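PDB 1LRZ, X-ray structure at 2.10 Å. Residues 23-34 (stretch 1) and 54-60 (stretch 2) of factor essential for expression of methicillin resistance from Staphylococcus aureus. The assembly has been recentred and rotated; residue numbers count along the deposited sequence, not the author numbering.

Stretch 1 (23-34) FTQTVGHYELKL
Stretch 2 (54-60) AACLLTA

One methyl group makes four of the contacts here: CD1 of Leu57, on a strand, enters the turn that starts a helix and meets backbone and side-chain atoms of four residues there. Strand 54-60 is extended throughout, and helix 27-34 runs alongside it in nearly the same direction, 14° between N-to-C axes that approach to 9.7 Å. The register is set by Gln25 beside Leu57 (CA to CA 5.9 Å) and Lys33 beside Thr59 (CA to CA 7.7 Å).

Before the helix, Phe23 and Thr24 have near-helical backbones (phi/psi -65/-14 and -83/-11), Gln25 swings to -100/58, and Thr26 is extended at -136/165. Thr26, chi1 p, is the N-cap: its OG1 accepts from His29 N at 3.1 Å and donates to Phe23 O at 2.9 Å, tying the loop to the first turn. The helix then follows regular i to i+4 bonding, from Tyr30 N to Thr26 O (3.0 Å) through Leu34 N to Tyr30 O (3.0 Å).

The CA-to-CB bond of Leu57 (chi1 t, chi2 t) points toward the first stretch. Leu57 CD1 lies 3.5 Å from Thr24 O, 3.8 Å from Thr26 O and 3.8 Å from Tyr30 CB, and sits at the edge of the His29 ring, 4.0 Å from ND1. His29 and Tyr30 both have chi1 t, with chi2 -110° and 65°.

Gln25 (chi1 m, chi2 m) starts sideways, but its end reaches the strand backbone at Cys56 and Leu57; its terminal amide is probably turned over in the model, so the atom assignment there carries little weight.

Further along, Lys33 (m, m, t, t) and Thr59 (p) point toward each other, with Lys33 CG 3.7 Å from Thr59 CG2, an aliphatic touch; Thr59 OG1 is hydrogen-bonded elsewhere in the structure. Between Leu57 and Thr59, Leu58 (m, t) points away, in the usual alternation of a strand. The two stretches bury 317 Å² in all.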

ATOM      1  N   PHE A  23       6.357  -4.625   6.481  1.00 14.13           N
ATOM      2  CA  PHE A  23       7.424  -3.684   6.155  1.00 15.73           C
ATOM      3  C   PHE A  23       8.074  -3.115   7.417  1.00 18.29           C
ATOM      4  O   PHE A  23       9.144  -2.522   7.341  1.00 15.59           O
ATOM      5  CB  PHE A  23       6.929  -2.539   5.241  1.00 16.73           C
ATOM      6  CG  PHE A  23       5.822  -1.697   5.833  1.00 19.57           C
ATOM      7  CD1 PHE A  23       4.485  -1.952   5.518  1.00 17.45           C
ATOM      8  CD2 PHE A  23       6.116  -0.645   6.694  1.00 19.39           C
ATOM      9  CE1 PHE A  23       3.458  -1.171   6.050  1.00 20.46           C
ATOM     10  CE2 PHE A  23       5.092   0.148   7.235  1.00 21.05           C
ATOM     11  CZ  PHE A  23       3.763  -0.118   6.911  1.00 19.28           C
ATOM     12  N   THR A  24       7.424  -3.297   8.569  1.00 16.41           N
ATOM     13  CA  THR A  24       7.984  -2.842   9.848  1.00 20.42           C
ATOM     14  C   THR A  24       8.975  -3.882  10.411  1.00 18.84           C
ATOM     15  O   THR A  24       9.692  -3.609  11.374  1.00 20.81           O
ATOM     16  CB  THR A  24       6.880  -2.599  10.907  1.00 19.39           C
ATOM     17  OG1 THR A  24       5.954  -3.693  10.876  1.00 21.02           O
ATOM     18  CG2 THR A  24       6.141  -1.286  10.630  1.00 19.91           C
ATOM     19  N   GLN A  25       8.998  -5.078   9.822  1.00 16.65           N
ATOM     20  CA  GLN A  25       9.920  -6.135  10.262  1.00 15.89           C
ATOM     21  C   GLN A  25      11.103  -6.138   9.292  1.00 16.99           C
ATOM     22  O   GLN A  25      11.411  -7.155   8.663  1.00 17.76           O
ATOM     23  CB  GLN A  25       9.217  -7.506  10.259  1.00 13.60           C
ATOM     24  CG  GLN A  25       8.150  -7.650  11.363  1.00 13.86           C
ATOM     25  CD  GLN A  25       8.730  -7.510  12.779  1.00 20.01           C
ATOM     26  OE1 GLN A  25       8.159  -6.830  13.649  1.00 17.95           O
ATOM     27  NE2 GLN A  25       9.856  -8.162  13.014  1.00 11.37           N
ATOM     28  N   THR A  26      11.765  -4.987   9.187  1.00 18.45           N
ATOM     29  CA  THR A  26      12.898  -4.814   8.270  1.00 20.20           C
ATOM     30  C   THR A  26      14.058  -4.065   8.926  1.00 20.00           C
ATOM     31  O   THR A  26      13.903  -3.420   9.965  1.00 18.72           O
ATOM     32  CB  THR A  26      12.486  -3.977   7.035  1.00 20.37           C
ATOM     33  OG1 THR A  26      12.047  -2.684   7.478  1.00 19.94           O
ATOM     34  CG2 THR A  26      11.353  -4.649   6.269  1.00 20.16           C
ATOM     35  N   VAL A  27      15.217  -4.133   8.287  1.00 19.20           N
ATOM     36  CA  VAL A  27      16.397  -3.448   8.795  1.00 20.48           C
ATOM     37  C   VAL A  27      16.170  -1.940   8.733  1.00 20.83           C
ATOM     38  O   VAL A  27      16.551  -1.204   9.653  1.00 21.74           O
ATOM     39  CB  VAL A  27      17.631  -3.839   7.971  1.00 22.66           C
ATOM     40  CG1 VAL A  27      18.825  -2.973   8.357  1.00 22.03           C
ATOM     41  CG2 VAL A  27      17.939  -5.301   8.209  1.00 20.54           C
ATOM     42  N   GLY A  28      15.532  -1.483   7.657  1.00 19.00           N
ATOM     43  CA  GLY A  28      15.254  -0.063   7.525  1.00 18.98           C
ATOM     44  C   GLY A  28      14.371   0.450   8.657  1.00 19.91           C
ATOM     45  O   GLY A  28      14.574   1.559   9.155  1.00 21.30           O
ATOM     46  N   HIS A  29      13.385  -0.341   9.079  1.00 19.37           N
ATOM     47  CA  HIS A  29      12.514   0.108  10.167  1.00 19.69           C
ATOM     48  C   HIS A  29      13.299   0.079  11.480  1.00 19.43           C
ATOM     49  O   HIS A  29      13.104   0.939  12.341  1.00 19.77           O
ATOM     50  CB  HIS A  29      11.264  -0.771  10.277  1.00 21.47           C
ATOM     51  CG  HIS A  29      10.193  -0.184  11.143  1.00 25.98           C
ATOM     52  ND1 HIS A  29       9.851  -0.708  12.372  1.00 27.73           N
ATOM     53  CD2 HIS A  29       9.384   0.884  10.953  1.00 22.43           C
ATOM     54  CE1 HIS A  29       8.875   0.009  12.899  1.00 24.18           C
ATOM     55  NE2 HIS A  29       8.574   0.982  12.058  1.00 25.55           N
ATOM     56  N   TYR A  30      14.191  -0.904  11.610  1.00 18.71           N
ATOM     57  CA  TYR A  30      15.044  -1.048  12.791  1.00 22.14           C
ATOM     58  C   TYR A  30      15.893   0.210  12.954  1.00 23.03           C
ATOM     59  O   TYR A  30      15.976   0.787  14.044  1.00 22.51           O
ATOM     60  CB  TYR A  30      15.973  -2.255  12.624  1.00 24.34           C
ATOM     61  CG  TYR A  30      17.062  -2.382  13.677  1.00 24.51           C
ATOM     62  CD1 TYR A  30      16.746  -2.615  15.013  1.00 26.27           C
ATOM     63  CD2 TYR A  30      18.412  -2.324  13.320  1.00 28.71           C
ATOM     64  CE1 TYR A  30      17.741  -2.792  15.977  1.00 27.89           C
ATOM     65  CE2 TYR A  30      19.425  -2.504  14.277  1.00 29.58           C
ATOM     66  CZ  TYR A  30      19.078  -2.739  15.603  1.00 30.55           C
ATOM     67  OH  TYR A  30      20.062  -2.931  16.552  1.00 30.88           O
ATOM     68  N   GLU A  31      16.524   0.624  11.857  1.00 23.93           N
ATOM     69  CA  GLU A  31      17.373   1.809  11.869  1.00 24.87           C
ATOM     70  C   GLU A  31      16.550   3.068  12.105  1.00 24.20           C
ATOM     71  O   GLU A  31      17.006   4.002  12.768  1.00 24.37           O
ATOM     72  CB  GLU A  31      18.159   1.897  10.564  1.00 23.33           C
ATOM     73  CG  GLU A  31      19.011   0.666  10.330  1.00 31.01           C
ATOM     74  CD  GLU A  31      20.007   0.835   9.207  1.00 35.88           C
ATOM     75  OE1 GLU A  31      19.799   1.729   8.362  1.00 41.88           O
ATOM     76  OE2 GLU A  31      20.994   0.066   9.156  1.00 34.14           O
ATOM     77  N   LEU A  32      15.331   3.085  11.577  1.00 24.73           N
ATOM     78  CA  LEU A  32      14.443   4.223  11.766  1.00 25.55           C
ATOM     79  C   LEU A  32      14.132   4.398  13.257  1.00 27.45           C
ATOM     80  O   LEU A  32      14.315   5.478  13.820  1.00 26.85           O
ATOM     81  CB  LEU A  32      13.130   4.016  11.007  1.00 24.74           C
ATOM     82  CG  LEU A  32      12.057   5.067  11.307  1.00 25.66           C
ATOM     83  CD1 LEU A  32      12.598   6.451  11.006  1.00 29.44           C
ATOM     84  CD2 LEU A  32      10.827   4.798  10.467  1.00 32.09           C
ATOM     85  N   LYS A  33      13.656   3.331  13.894  1.00 25.49           N
ATOM     86  CA  LYS A  33      13.320   3.388  15.310  1.00 27.03           C
ATOM     87  C   LYS A  33      14.526   3.770  16.170  1.00 27.21           C
ATOM     88  O   LYS A  33      14.393   4.544  17.121  1.00 29.67           O
ATOM     89  CB  LYS A  33      12.735   2.045  15.759  1.00 27.37           C
ATOM     90  CG  LYS A  33      11.338   1.772  15.217  1.00 28.25           C
ATOM     91  CD  LYS A  33      10.359   2.793  15.771  1.00 34.00           C
ATOM     92  CE  LYS A  33       8.920   2.448  15.436  1.00 37.49           C
ATOM     93  NZ  LYS A  33       7.981   3.426  16.068  1.00 41.51           N
ATOM     94  N   LEU A  34      15.697   3.231  15.838  1.00 26.44           N
ATOM     95  CA  LEU A  34      16.913   3.553  16.577  1.00 28.08           C
ATOM     96  C   LEU A  34      17.184   5.047  16.429  1.00 30.47           C
ATOM     97  O   LEU A  34      17.488   5.731  17.402  1.00 28.46           O
ATOM     98  CB  LEU A  34      18.113   2.766  16.036  1.00 28.46           C
ATOM     99  CG  LEU A  34      18.234   1.301  16.468  1.00 31.96           C
ATOM    100  CD1 LEU A  34      19.465   0.669  15.828  1.00 30.37           C
ATOM    101  CD2 LEU A  34      18.322   1.225  17.996  1.00 33.46           C
ATOM    102  N   ALA A  54      12.803 -17.841  13.107  1.00 19.78           N
ATOM    103  CA  ALA A  54      11.790 -16.937  13.666  1.00 18.37           C
ATOM    104  C   ALA A  54      12.480 -15.645  14.038  1.00 18.84           C
ATOM    105  O   ALA A  54      13.634 -15.656  14.468  1.00 19.27           O
ATOM    106  CB  ALA A  54      11.134 -17.544  14.899  1.00 19.34           C
ATOM    107  N   ALA A  55      11.781 -14.529  13.876  1.00 16.88           N
ATOM    108  CA  ALA A  55      12.373 -13.238  14.198  1.00 16.51           C
ATOM    109  C   ALA A  55      11.321 -12.196  14.549  1.00 19.30           C
ATOM    110  O   ALA A  55      10.151 -12.317  14.175  1.00 19.24           O
ATOM    111  CB  ALA A  55      13.202 -12.735  13.006  1.00 14.17           C
ATOM    112  N   CYS A  56      11.743 -11.163  15.264  1.00 18.19           N
ATOM    113  CA  CYS A  56      10.837 -10.087  15.596  1.00 19.70           C
ATOM    114  C   CYS A  56      11.586  -8.862  16.039  1.00 20.61           C
ATOM    115  O   CYS A  56      12.526  -8.932  16.848  1.00 17.61           O
ATOM    116  CB  CYS A  56       9.858 -10.490  16.696  1.00 19.88           C
ATOM    117  SG  CYS A  56       8.429  -9.365  16.816  1.00 22.70           S
ATOM    118  N   LEU A  57      11.185  -7.738  15.467  1.00 16.68           N
ATOM    119  CA  LEU A  57      11.756  -6.467  15.835  1.00 18.32           C
ATOM    120  C   LEU A  57      10.814  -5.980  16.938  1.00 18.42           C
ATOM    121  O   LEU A  57       9.592  -5.976  16.770  1.00 18.69           O
ATOM    122  CB  LEU A  57      11.752  -5.519  14.637  1.00 20.41           C
ATOM    123  CG  LEU A  57      12.227  -4.086  14.865  1.00 23.39           C
ATOM    124  CD1 LEU A  57      12.498  -3.442  13.509  1.00 26.20           C
ATOM    125  CD2 LEU A  57      11.171  -3.292  15.620  1.00 23.06           C
ATOM    126  N   LEU A  58      11.382  -5.611  18.076  1.00 19.88           N
ATOM    127  CA  LEU A  58      10.598  -5.131  19.209  1.00 20.50           C
ATOM    128  C   LEU A  58      11.061  -3.734  19.563  1.00 20.79           C
ATOM    129  O   LEU A  58      12.246  -3.420  19.427  1.00 21.71           O
ATOM    130  CB  LEU A  58      10.831  -6.017  20.439  1.00 23.75           C
ATOM    131  CG  LEU A  58      10.637  -7.538  20.374  1.00 25.25           C
ATOM    132  CD1 LEU A  58      11.238  -8.166  21.639  1.00 25.91           C
ATOM    133  CD2 LEU A  58       9.164  -7.866  20.250  1.00 22.88           C
ATOM    134  N   THR A  59      10.128  -2.892  19.992  1.00 19.58           N
ATOM    135  CA  THR A  59      10.477  -1.554  20.435  1.00 21.80           C
ATOM    136  C   THR A  59       9.942  -1.439  21.857  1.00 21.57           C
ATOM    137  O   THR A  59       8.927  -2.043  22.205  1.00 19.60           O
ATOM    138  CB  THR A  59       9.862  -0.436  19.555  1.00 23.44           C
ATOM    139  OG1 THR A  59       8.469  -0.697  19.345  1.00 22.33           O
ATOM    140  CG2 THR A  59      10.610  -0.332  18.219  1.00 26.80           C
ATOM    141  N   ALA A  60      10.642  -0.677  22.683  1.00 23.75           N
ATOM    142  CA  ALA A  60      10.240  -0.507  24.070  1.00 25.13           C
ATOM    143  C   ALA A  60      10.236   0.965  24.424  1.00 25.42           C
ATOM    144  O   ALA A  60      11.102   1.722  23.989  1.00 26.92           O
ATOM    145  CB  ALA A  60      11.194  -1.271  24.981  1.00 25.82           C
TER